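Local coordinates for membrane lipoprotein TpN32 (Treponema pallidum, PDB 1XS5), which binds L-methionine between its two lobes, as a periplasmic-type binding protein of the NlpA lipoprotein family that probably serves methionine uptake, at residues 5-10 against 52-57; 73-79 against 198-204; 40-44 against 57-62. All coordinates share one frame; numbering follows the deposited sequence.

Interaction 1 of 3, residues 5-10 against 52-57; sequences VGVGVL and ILMNFF. With MET (methionine), chain B.
Gly8 and Met54 meet through the backbone at the centre of this parallel strand pair, where Gly8 N donates to Met54 O at 2.9 Å. The carbonyl of Gly8 then turns to the next residue but one of its neighbour, taking the N-H of Phe56 at 2.8 Å. One residue of strand 5-9 thus spans Met54 and Phe56, the alternation that defines a parallel ladder. The absence of a side chain at Gly8 matters here: Ile52 lays CD1 directly against its bare backbone, 3.8 Å from Gly8 CA. Gly6, two residues earlier, uses its carbonyl twice. Its O receives Leu53 N at 3.0 Å and, more weakly, Met54 N, so a single carbonyl holds the start of strand 54-56.

Met54 lies on the same face of the sheet as Val7. Its CG sits between the backbone N and the carbonyl carbon (chi1 64°), which sets it 3.7 Å from Val7 CB, and a bend at chi3 (108°) carries CE back to Val5 CG2 at 3.8 Å. One flexible side chain therefore spans two valines of the facing strand. Beyond the last direct bond the strands diverge, and a water continues the ladder by accepting from Leu10 N and donating to Phe56 O. Phe57, where the chain turns a corner, brings its carbonyl O to within 3.3 Å of CB of the bound methionine.

The pair forms part of the central sheet of one lobe of the binding-protein fold. Strand 30-36 flanks strand 3-9, bonding to Val5, Val7 and Val9, while strand 198-203 lies beyond strand 54-59. Helix 40-49 packs on Ile52, Asn55 and Phe57, and helix 210-219 receives Val5, Leu53 and Met54.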
loop_
_atom_site.group_PDB
_atom_site.type_symbol
_atom_site.label_atom_id
_atom_site.label_comp_id
_atom_site.label_asym_id
_atom_site.label_seq_id
_atom_site.Cartn_x
_atom_site.Cartn_y
_atom_site.Cartn_z
ATOM N N VAL A 5 9.032 20.747 7.970
ATOM C CA VAL A 5 8.652 19.458 8.569
ATOM C C VAL A 5 8.918 18.390 7.496
ATOM O O VAL A 5 8.604 18.589 6.329
ATOM C CB VAL A 5 7.177 19.430 9.013
ATOM C CG1 VAL A 5 6.961 20.515 10.069
ATOM C CG2 VAL A 5 6.258 19.653 7.847
ATOM N N GLY A 6 9.521 17.276 7.890
ATOM C CA GLY A 6 9.822 16.227 6.926
ATOM C C GLY A 6 8.723 15.187 6.867
ATOM O O GLY A 6 8.153 14.849 7.894
ATOM N N VAL A 7 8.397 14.709 5.661
ATOM C CA VAL A 7 7.400 13.656 5.501
ATOM C C VAL A 7 8.093 12.597 4.647
ATOM O O VAL A 7 8.542 12.899 3.544
ATOM C CB VAL A 7 6.113 14.163 4.792
ATOM C CG1 VAL A 7 6.493 14.970 3.551
ATOM C CG2 VAL A 7 5.194 12.943 4.399
ATOM N N GLY A 8 8.201 11.375 5.180
ATOM C CA GLY A 8 8.837 10.282 4.445
ATOM C C GLY A 8 7.905 9.685 3.398
ATOM O O GLY A 8 6.693 9.502 3.652
ATOM N N VAL A 9 8.449 9.402 2.219
ATOM C CA VAL A 9 7.637 8.793 1.134
ATOM C C VAL A 9 8.493 7.682 0.509
ATOM O O VAL A 9 9.719 7.732 0.593
ATOM C CB VAL A 9 7.249 9.882 0.059
ATOM C CG1 VAL A 9 8.472 10.235 -0.804
ATOM C CG2 VAL A 9 6.077 9.402 -0.799
ATOM N N LEU A 10 7.838 6.715 -0.137
ATOM C CA LEU A 10 8.471 5.594 -0.789
ATOM C C LEU A 10 8.453 5.710 -2.307
ATOM O O LEU A 10 9.437 5.397 -2.970
ATOM C CB LEU A 10 7.709 4.311 -0.399
ATOM C CG LEU A 10 8.157 2.935 -0.894
ATOM C CD1 LEU A 10 9.526 2.606 -0.316
ATOM C CD2 LEU A 10 7.146 1.902 -0.387
ATOM N N ILE A 52 11.994 12.446 10.900
ATOM C CA ILE A 52 10.926 13.042 10.098
ATOM C C ILE A 52 9.664 13.105 11.019
ATOM O O ILE A 52 9.523 12.308 11.948
ATOM C CB ILE A 52 10.615 12.230 8.852
ATOM C CG1 ILE A 52 10.501 10.750 9.199
ATOM C CG2 ILE A 52 11.725 12.447 7.771
ATOM C CD1 ILE A 52 10.047 9.913 8.021
ATOM N N LEU A 53 8.764 14.029 10.735
ATOM C CA LEU A 53 7.562 14.227 11.552
ATOM C C LEU A 53 6.442 13.254 11.165
ATOM O O LEU A 53 5.611 12.858 11.995
ATOM C CB LEU A 53 7.072 15.662 11.358
ATOM C CG LEU A 53 5.947 16.108 12.294
ATOM C CD1 LEU A 53 6.327 15.804 13.763
ATOM C CD2 LEU A 53 5.726 17.596 12.100
ATOM N N MET A 54 6.419 12.870 9.896
ATOM C CA MET A 54 5.374 11.963 9.451
ATOM C C MET A 54 5.804 11.154 8.258
ATOM O O MET A 54 6.863 11.387 7.698
ATOM C CB MET A 54 4.106 12.771 9.110
ATOM C CG MET A 54 4.242 13.728 7.979
ATOM S SD MET A 54 3.086 15.230 8.067
ATOM C CE MET A 54 4.177 16.581 8.468
ATOM N N ASN A 55 5.001 10.160 7.890
ATOM C CA ASN A 55 5.304 9.436 6.677
ATOM C C ASN A 55 4.027 9.112 5.987
ATOM O O ASN A 55 2.936 9.181 6.589
ATOM C CB ASN A 55 6.206 8.181 6.852
ATOM C CG ASN A 55 5.593 7.054 7.653
ATOM O OD1 ASN A 55 4.387 6.702 7.529
ATOM N ND2 ASN A 55 6.459 6.404 8.467
ATOM N N PHE A 56 4.146 8.834 4.693
ATOM C CA PHE A 56 2.941 8.549 3.919
ATOM C C PHE A 56 3.236 7.443 2.908
ATOM O O PHE A 56 3.700 7.691 1.786
ATOM C CB PHE A 56 2.475 9.853 3.238
ATOM C CG PHE A 56 1.214 9.694 2.376
ATOM C CD1 PHE A 56 0.134 8.950 2.820
ATOM C CD2 PHE A 56 1.112 10.318 1.168
ATOM C CE1 PHE A 56 -1.027 8.856 2.038
ATOM C CE2 PHE A 56 -0.035 10.224 0.411
ATOM C CZ PHE A 56 -1.087 9.493 0.855
ATOM N N PHE A 57 2.973 6.196 3.306
ATOM C CA PHE A 57 3.242 5.074 2.384
ATOM C C PHE A 57 2.533 3.758 2.712
ATOM O O PHE A 57 2.588 2.845 1.911
ATOM C CB PHE A 57 4.739 4.736 2.385
ATOM C CG PHE A 57 5.164 3.904 3.585
ATOM C CD1 PHE A 57 5.336 4.489 4.839
ATOM C CD2 PHE A 57 5.390 2.532 3.450
ATOM C CE1 PHE A 57 5.747 3.717 5.949
ATOM C CE2 PHE A 57 5.794 1.752 4.533
ATOM C CZ PHE A 57 5.982 2.343 5.789
HETATM N N MET B . 0.545 1.566 -1.165
HETATM C CA MET B . 0.524 0.185 -0.558
HETATM C C MET B . -0.835 -0.533 -0.709
HETATM O O MET B . -0.853 -1.726 -1.102
HETATM C CB MET B . 0.871 0.257 0.945
HETATM C CG MET B . 1.150 -1.113 1.527
HETATM S SD MET B . 1.522 -1.111 3.296
HETATM C CE MET B . 3.283 -0.578 3.209
HETATM O OXT MET B . -1.870 0.110 -0.425
HETATM O O HOH W 1 5.100 6.445 -0.338
#

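Interaction 2 of 3, residues 73-79 against 198-204; sequences DLVSVGN and NVLVVKR. With MET (methionine), chain B.
Asp73 and Arg204 both send CG anti to the backbone N (chi1 -168° and -175°), and a bend at chi3 of the arginine brings NE back to the carboxylate. They close one end of an antiparallel ladder in the mixed central sheet of this periplasmic-binding-protein lobe, where Arg204 N also donates to Asp73 O. The salt bridge includes a weak hydrogen bond from Arg204 NE to Asp73 OD1 at 3.1 Å; OD1 lies at the guanidinium edge near its plane, while the carboxylate is turned 39° against it. Val75 CG1 instead lies over the centre of one guanidinium face, 3.5 Å from Arg204 CZ, so the planar group is packed as well as bonded.

Val75 and Val202 form a hydrogen-bonded pair, with Val75 N to Val202 O at 2.9 Å and the return bond of Val202 N to Val75 O at 3.0 Å. Val202 CG2 also meets Val77 CG1 at 3.6 Å. Ser76 makes an ST turn, its OG accepting from Gly78 N, and Val77 and Gly78 together face Leu200, a beta bulge. At the far end, Asn198 OD1, also hydrogen-bonded to His14, accepts from the methionine N, while Asn198 ND2 donates to methionine OXT at 2.9 Å.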
loop_
_atom_site.group_PDB
_atom_site.type_symbol
_atom_site.label_atom_id
_atom_site.label_comp_id
_atom_site.label_asym_id
_atom_site.label_seq_id
_atom_site.Cartn_x
_atom_site.Cartn_y
_atom_site.Cartn_z
ATOM N N ASP A 73 5.248 3.056 18.432
ATOM C CA ASP A 73 4.158 3.862 18.966
ATOM C C ASP A 73 3.547 4.794 17.868
ATOM O O ASP A 73 3.175 5.948 18.131
ATOM C CB ASP A 73 4.703 4.681 20.157
ATOM C CG ASP A 73 3.595 5.331 20.987
ATOM O OD1 ASP A 73 2.448 4.810 20.980
ATOM O OD2 ASP A 73 3.881 6.359 21.657
ATOM N N LEU A 74 3.449 4.279 16.640
ATOM C CA LEU A 74 2.908 5.044 15.517
ATOM C C LEU A 74 1.380 5.018 15.527
ATOM O O LEU A 74 0.789 4.041 15.984
ATOM C CB LEU A 74 3.399 4.423 14.199
ATOM C CG LEU A 74 4.929 4.391 14.070
ATOM C CD1 LEU A 74 5.297 3.750 12.739
ATOM C CD2 LEU A 74 5.491 5.789 14.157
ATOM N N VAL A 75 0.767 6.087 15.024
ATOM C CA VAL A 75 -0.681 6.209 14.914
ATOM C C VAL A 75 -1.025 6.880 13.603
ATOM O O VAL A 75 -0.245 7.671 13.075
ATOM C CB VAL A 75 -1.319 7.097 16.012
ATOM C CG1 VAL A 75 -1.163 6.457 17.393
ATOM C CG2 VAL A 75 -0.710 8.467 15.969
ATOM N N SER A 76 -2.188 6.537 13.072
ATOM C CA SER A 76 -2.690 7.155 11.856
ATOM C C SER A 76 -3.437 8.427 12.227
ATOM O O SER A 76 -4.199 8.410 13.203
ATOM C CB SER A 76 -3.723 6.263 11.165
ATOM O OG SER A 76 -4.408 7.041 10.189
ATOM N N VAL A 77 -3.264 9.506 11.470
ATOM C CA VAL A 77 -4.032 10.712 11.755
ATOM C C VAL A 77 -5.153 10.868 10.730
ATOM O O VAL A 77 -5.957 11.791 10.819
ATOM C CB VAL A 77 -3.169 12.006 11.775
ATOM C CG1 VAL A 77 -2.051 11.849 12.775
ATOM C CG2 VAL A 77 -2.632 12.342 10.375
ATOM N N GLY A 78 -5.225 9.946 9.775
ATOM C CA GLY A 78 -6.269 9.996 8.785
ATOM C C GLY A 78 -6.090 9.155 7.533
ATOM O O GLY A 78 -4.964 8.959 7.062
ATOM N N ASN A 79 -7.212 8.643 7.012
ATOM C CA ASN A 79 -7.194 7.885 5.763
ATOM C C ASN A 79 -7.133 8.886 4.636
ATOM O O ASN A 79 -7.821 9.882 4.658
ATOM C CB ASN A 79 -8.472 7.063 5.564
ATOM C CG ASN A 79 -8.672 6.073 6.642
ATOM O OD1 ASN A 79 -7.720 5.432 7.107
ATOM N ND2 ASN A 79 -9.910 5.934 7.076
ATOM N N ASN A 198 -4.578 3.924 2.687
ATOM C CA ASN A 198 -3.250 4.428 3.033
ATOM C C ASN A 198 -3.451 5.656 3.893
ATOM O O ASN A 198 -4.303 6.509 3.611
ATOM C CB ASN A 198 -2.479 4.762 1.765
ATOM C CG ASN A 198 -1.913 3.500 1.078
ATOM O OD1 ASN A 198 -0.815 3.533 0.519
ATOM N ND2 ASN A 198 -2.668 2.378 1.128
ATOM N N VAL A 199 -2.629 5.761 4.928
ATOM C CA VAL A 199 -2.789 6.813 5.922
ATOM C C VAL A 199 -1.543 7.659 6.155
ATOM O O VAL A 199 -0.409 7.239 5.863
ATOM C CB VAL A 199 -3.126 6.192 7.298
ATOM C CG1 VAL A 199 -4.575 5.673 7.332
ATOM C CG2 VAL A 199 -2.184 5.011 7.564
ATOM N N LEU A 200 -1.770 8.843 6.722
ATOM C CA LEU A 200 -0.685 9.760 7.059
ATOM C C LEU A 200 -0.349 9.307 8.488
ATOM O O LEU A 200 -1.229 9.254 9.335
ATOM C CB LEU A 200 -1.202 11.195 7.039
ATOM C CG LEU A 200 -0.120 12.212 7.415
ATOM C CD1 LEU A 200 1.063 12.065 6.399
ATOM C CD2 LEU A 200 -0.722 13.647 7.411
ATOM N N VAL A 201 0.918 9.020 8.779
ATOM C CA VAL A 201 1.305 8.478 10.086
ATOM C C VAL A 201 2.291 9.319 10.863
ATOM O O VAL A 201 3.214 9.911 10.272
ATOM C CB VAL A 201 1.892 7.032 9.877
ATOM C CG1 VAL A 201 2.620 6.506 11.127
ATOM C CG2 VAL A 201 0.725 6.089 9.477
ATOM N N VAL A 202 2.077 9.410 12.180
ATOM C CA VAL A 202 3.015 10.142 13.049
ATOM C C VAL A 202 3.238 9.375 14.343
ATOM O O VAL A 202 2.609 8.329 14.597
ATOM C CB VAL A 202 2.509 11.579 13.401
ATOM C CG1 VAL A 202 2.309 12.397 12.121
ATOM C CG2 VAL A 202 1.187 11.486 14.216
ATOM N N LYS A 203 4.165 9.862 15.165
ATOM C CA LYS A 203 4.403 9.212 16.433
ATOM C C LYS A 203 3.259 9.614 17.370
ATOM O O LYS A 203 2.760 10.721 17.277
ATOM C CB LYS A 203 5.727 9.672 17.005
ATOM C CG LYS A 203 6.007 9.091 18.348
ATOM C CD LYS A 203 7.003 9.991 19.030
ATOM C CE LYS A 203 8.379 9.605 18.585
ATOM N NZ LYS A 203 8.622 8.314 19.278
ATOM N N ARG A 204 2.820 8.713 18.245
ATOM C CA ARG A 204 1.728 9.048 19.167
ATOM C C ARG A 204 2.225 10.257 19.964
ATOM O O ARG A 204 3.362 10.267 20.453
ATOM C CB ARG A 204 1.437 7.893 20.137
ATOM C CG ARG A 204 0.247 8.134 21.040
ATOM C CD ARG A 204 0.050 6.954 21.982
ATOM N NE ARG A 204 -0.445 5.749 21.311
ATOM C CZ ARG A 204 -1.657 5.627 20.760
ATOM N NH1 ARG A 204 -2.517 6.643 20.784
ATOM N NH2 ARG A 204 -2.029 4.469 20.204
HETATM N N MET B . 0.545 1.566 -1.165
HETATM C CA MET B . 0.524 0.185 -0.558
HETATM C C MET B . -0.835 -0.533 -0.709
HETATM O O MET B . -0.853 -1.726 -1.102
HETATM C CB MET B . 0.871 0.257 0.945
HETATM C CG MET B . 1.150 -1.113 1.527
HETATM S SD MET B . 1.522 -1.111 3.296
HETATM C CE MET B . 3.283 -0.578 3.209
HETATM O OXT MET B . -1.870 0.110 -0.425
#

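Interaction 3 of 3, residues 40-44 against 57-62; sequences YVALN and FQHVPH. With MET (methionine), chain B.
Asn44 and Gln58 face each other from opposite directions, their amide planes only 23° apart, and exchange two hydrogen bonds. Gln58 NE2 donates a hydrogen bond to Asn44 OD1 at 3.0 Å, in the carbonyl plane and on a lone pair. The return bond, from Asn44 ND2 to Gln58 OE1, is nearly straight at the hydrogen, although the donor stands somewhat above the plane of the glutamine carbonyl. His62 ND1 reaches the same OE1 at 3.0 Å from the same face, the oxygen lying in the imidazole plane. Two donors thus grip one buried oxygen, fixing the flip of the glutamine amide and the rotation of the imidazole.

Tyr40, Phe57 and His62 form an aromatic cluster beside this amide pair. Leu43 CD1 stands over the centre of one Phe57 face in a CH-pi contact, 3.7 Å from the centroid; Gln58 CB covers the opposite face, and Asn44 OD1 lies at the ring edge. Tyr40 meets Phe57 with planes inclined by 30° but slid apart, Tyr40 CD1 touching Phe57 CE2 at 3.4 Å. His62, with CG anti to the backbone N (chi1 -177°), is directed toward helix 40-44 and meets the Tyr40 ring obliquely. The methyl CE of the bound methionine rests over the centre of one His62 face and, toward the rim, over Tyr40, while its SD lies above the rim of the His59 ring, 3.4 Å from NE2. The thioether thus lies among ring faces, with Gln58 CB also touching the methyl, consistent with a pocket shaped for methionine.

His59 also N-caps helix 60-70, its ND1 accepting from His62 N. The contact joins that helix and the end of strand 54-59 to helix 40-49; strand 198-203 lies beside Gln58, and helix 110-122 borders His59 and His62.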
loop_
_atom_site.group_PDB
_atom_site.type_symbol
_atom_site.label_atom_id
_atom_site.label_comp_id
_atom_site.label_asym_id
_atom_site.label_seq_id
_atom_site.Cartn_x
_atom_site.Cartn_y
_atom_site.Cartn_z
ATOM N N TYR A 40 10.189 -0.164 3.644
ATOM C CA TYR A 40 9.142 0.013 4.645
ATOM C C TYR A 40 9.616 0.255 6.098
ATOM O O TYR A 40 9.122 1.166 6.801
ATOM C CB TYR A 40 8.189 -1.196 4.643
ATOM C CG TYR A 40 7.459 -1.527 3.343
ATOM C CD1 TYR A 40 7.168 -0.553 2.378
ATOM C CD2 TYR A 40 6.957 -2.827 3.132
ATOM C CE1 TYR A 40 6.376 -0.867 1.236
ATOM C CE2 TYR A 40 6.171 -3.158 1.984
ATOM C CZ TYR A 40 5.880 -2.174 1.051
ATOM O OH TYR A 40 5.029 -2.500 0.010
ATOM N N VAL A 41 10.561 -0.553 6.548
ATOM C CA VAL A 41 11.022 -0.436 7.918
ATOM C C VAL A 41 11.741 0.875 8.184
ATOM O O VAL A 41 11.501 1.535 9.200
ATOM C CB VAL A 41 11.908 -1.654 8.262
ATOM C CG1 VAL A 41 12.542 -1.477 9.655
ATOM C CG2 VAL A 41 11.025 -2.944 8.213
ATOM N N ALA A 42 12.591 1.272 7.248
ATOM C CA ALA A 42 13.322 2.526 7.427
ATOM C C ALA A 42 12.413 3.743 7.578
ATOM O O ALA A 42 12.702 4.724 8.303
ATOM C CB ALA A 42 14.277 2.700 6.250
ATOM N N LEU A 43 11.302 3.724 6.848
ATOM C CA LEU A 43 10.370 4.842 6.920
ATOM C C LEU A 43 9.728 4.951 8.303
ATOM O O LEU A 43 9.517 6.045 8.814
ATOM C CB LEU A 43 9.242 4.657 5.872
ATOM C CG LEU A 43 9.569 5.129 4.442
ATOM C CD1 LEU A 43 8.815 4.321 3.370
ATOM C CD2 LEU A 43 9.176 6.612 4.375
ATOM N N ASN A 44 9.320 3.814 8.863
ATOM C CA ASN A 44 8.693 3.868 10.182
ATOM C C ASN A 44 9.704 4.117 11.307
ATOM O O ASN A 44 9.397 4.820 12.272
ATOM C CB ASN A 44 7.876 2.588 10.448
ATOM C CG ASN A 44 6.483 2.645 9.791
ATOM O OD1 ASN A 44 5.913 3.711 9.650
ATOM N ND2 ASN A 44 5.939 1.481 9.421
ATOM N N PHE A 57 2.973 6.196 3.306
ATOM C CA PHE A 57 3.242 5.074 2.384
ATOM C C PHE A 57 2.533 3.758 2.712
ATOM O O PHE A 57 2.588 2.845 1.911
ATOM C CB PHE A 57 4.739 4.736 2.385
ATOM C CG PHE A 57 5.164 3.904 3.585
ATOM C CD1 PHE A 57 5.336 4.489 4.839
ATOM C CD2 PHE A 57 5.390 2.532 3.450
ATOM C CE1 PHE A 57 5.747 3.717 5.949
ATOM C CE2 PHE A 57 5.794 1.752 4.533
ATOM C CZ PHE A 57 5.982 2.343 5.789
ATOM N N GLN A 58 1.843 3.678 3.858
ATOM C CA GLN A 58 1.289 2.406 4.286
ATOM C C GLN A 58 -0.176 2.472 4.692
ATOM O O GLN A 58 -0.751 3.568 4.771
ATOM C CB GLN A 58 2.086 1.933 5.510
ATOM C CG GLN A 58 1.725 2.756 6.820
ATOM C CD GLN A 58 2.799 2.712 7.936
ATOM O OE1 GLN A 58 3.157 1.667 8.432
ATOM N NE2 GLN A 58 3.286 3.860 8.310
ATOM N N HIS A 59 -0.740 1.293 4.978
ATOM C CA HIS A 59 -2.116 1.227 5.477
ATOM C C HIS A 59 -2.061 0.864 6.993
ATOM O O HIS A 59 -0.986 0.559 7.525
ATOM C CB HIS A 59 -2.945 0.220 4.656
ATOM C CG HIS A 59 -2.256 -1.078 4.378
ATOM N ND1 HIS A 59 -1.838 -1.941 5.366
ATOM C CD2 HIS A 59 -1.976 -1.690 3.209
ATOM C CE1 HIS A 59 -1.336 -3.030 4.819
ATOM N NE2 HIS A 59 -1.412 -2.901 3.507
ATOM N N VAL A 60 -3.197 0.911 7.701
ATOM C CA VAL A 60 -3.158 0.627 9.124
ATOM C C VAL A 60 -2.662 -0.773 9.555
ATOM O O VAL A 60 -1.929 -0.884 10.546
ATOM C CB VAL A 60 -4.535 0.978 9.811
ATOM C CG1 VAL A 60 -4.484 0.588 11.282
ATOM C CG2 VAL A 60 -4.774 2.499 9.726
ATOM N N PRO A 61 -3.072 -1.857 8.846
ATOM C CA PRO A 61 -2.584 -3.180 9.240
ATOM C C PRO A 61 -1.042 -3.233 9.180
ATOM O O PRO A 61 -0.408 -3.871 9.998
ATOM C CB PRO A 61 -3.237 -4.121 8.208
ATOM C CG PRO A 61 -4.592 -3.498 8.012
ATOM C CD PRO A 61 -4.229 -1.979 7.918
ATOM N N HIS A 62 -0.442 -2.551 8.209
ATOM C CA HIS A 62 1.014 -2.544 8.107
ATOM C C HIS A 62 1.640 -1.804 9.304
ATOM O O HIS A 62 2.602 -2.261 9.875
ATOM C CB HIS A 62 1.447 -1.911 6.777
ATOM C CG HIS A 62 2.929 -1.928 6.573
ATOM N ND1 HIS A 62 3.754 -0.931 7.043
ATOM C CD2 HIS A 62 3.736 -2.858 6.021
ATOM C CE1 HIS A 62 5.010 -1.246 6.780
ATOM N NE2 HIS A 62 5.026 -2.416 6.165
HETATM N N MET B . 0.545 1.566 -1.165
HETATM C CA MET B . 0.524 0.185 -0.558
HETATM C C MET B . -0.835 -0.533 -0.709
HETATM O O MET B . -0.853 -1.726 -1.102
HETATM C CB MET B . 0.871 0.257 0.945
HETATM C CG MET B . 1.150 -1.113 1.527
HETATM S SD MET B . 1.522 -1.111 3.296
HETATM C CE MET B . 3.283 -0.578 3.209
HETATM O OXT MET B . -1.870 0.110 -0.425
#

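From the N terminus, strand 3-9 is followed by strand 30-36 and helix 40-49 before the chain returns as strand 54-59, where interaction 1 closes the first loop. Interaction 3 opens on helix 40-49 within that loop and closes at 57-62, starting on the last residue of interaction 1, so the two cross and share Phe57. Interaction 2 follows in series: strand 74-82 pairs with strand 198-203, with 118 residues between the two segments. That returning strand inserts between 54-59 and 74-82, with probable bonds from Val201 N to Asn55 O and from Val199 N to Gln58 O. One sheet and its adjoining helices are thereby united, and all three contacts reach the methionine.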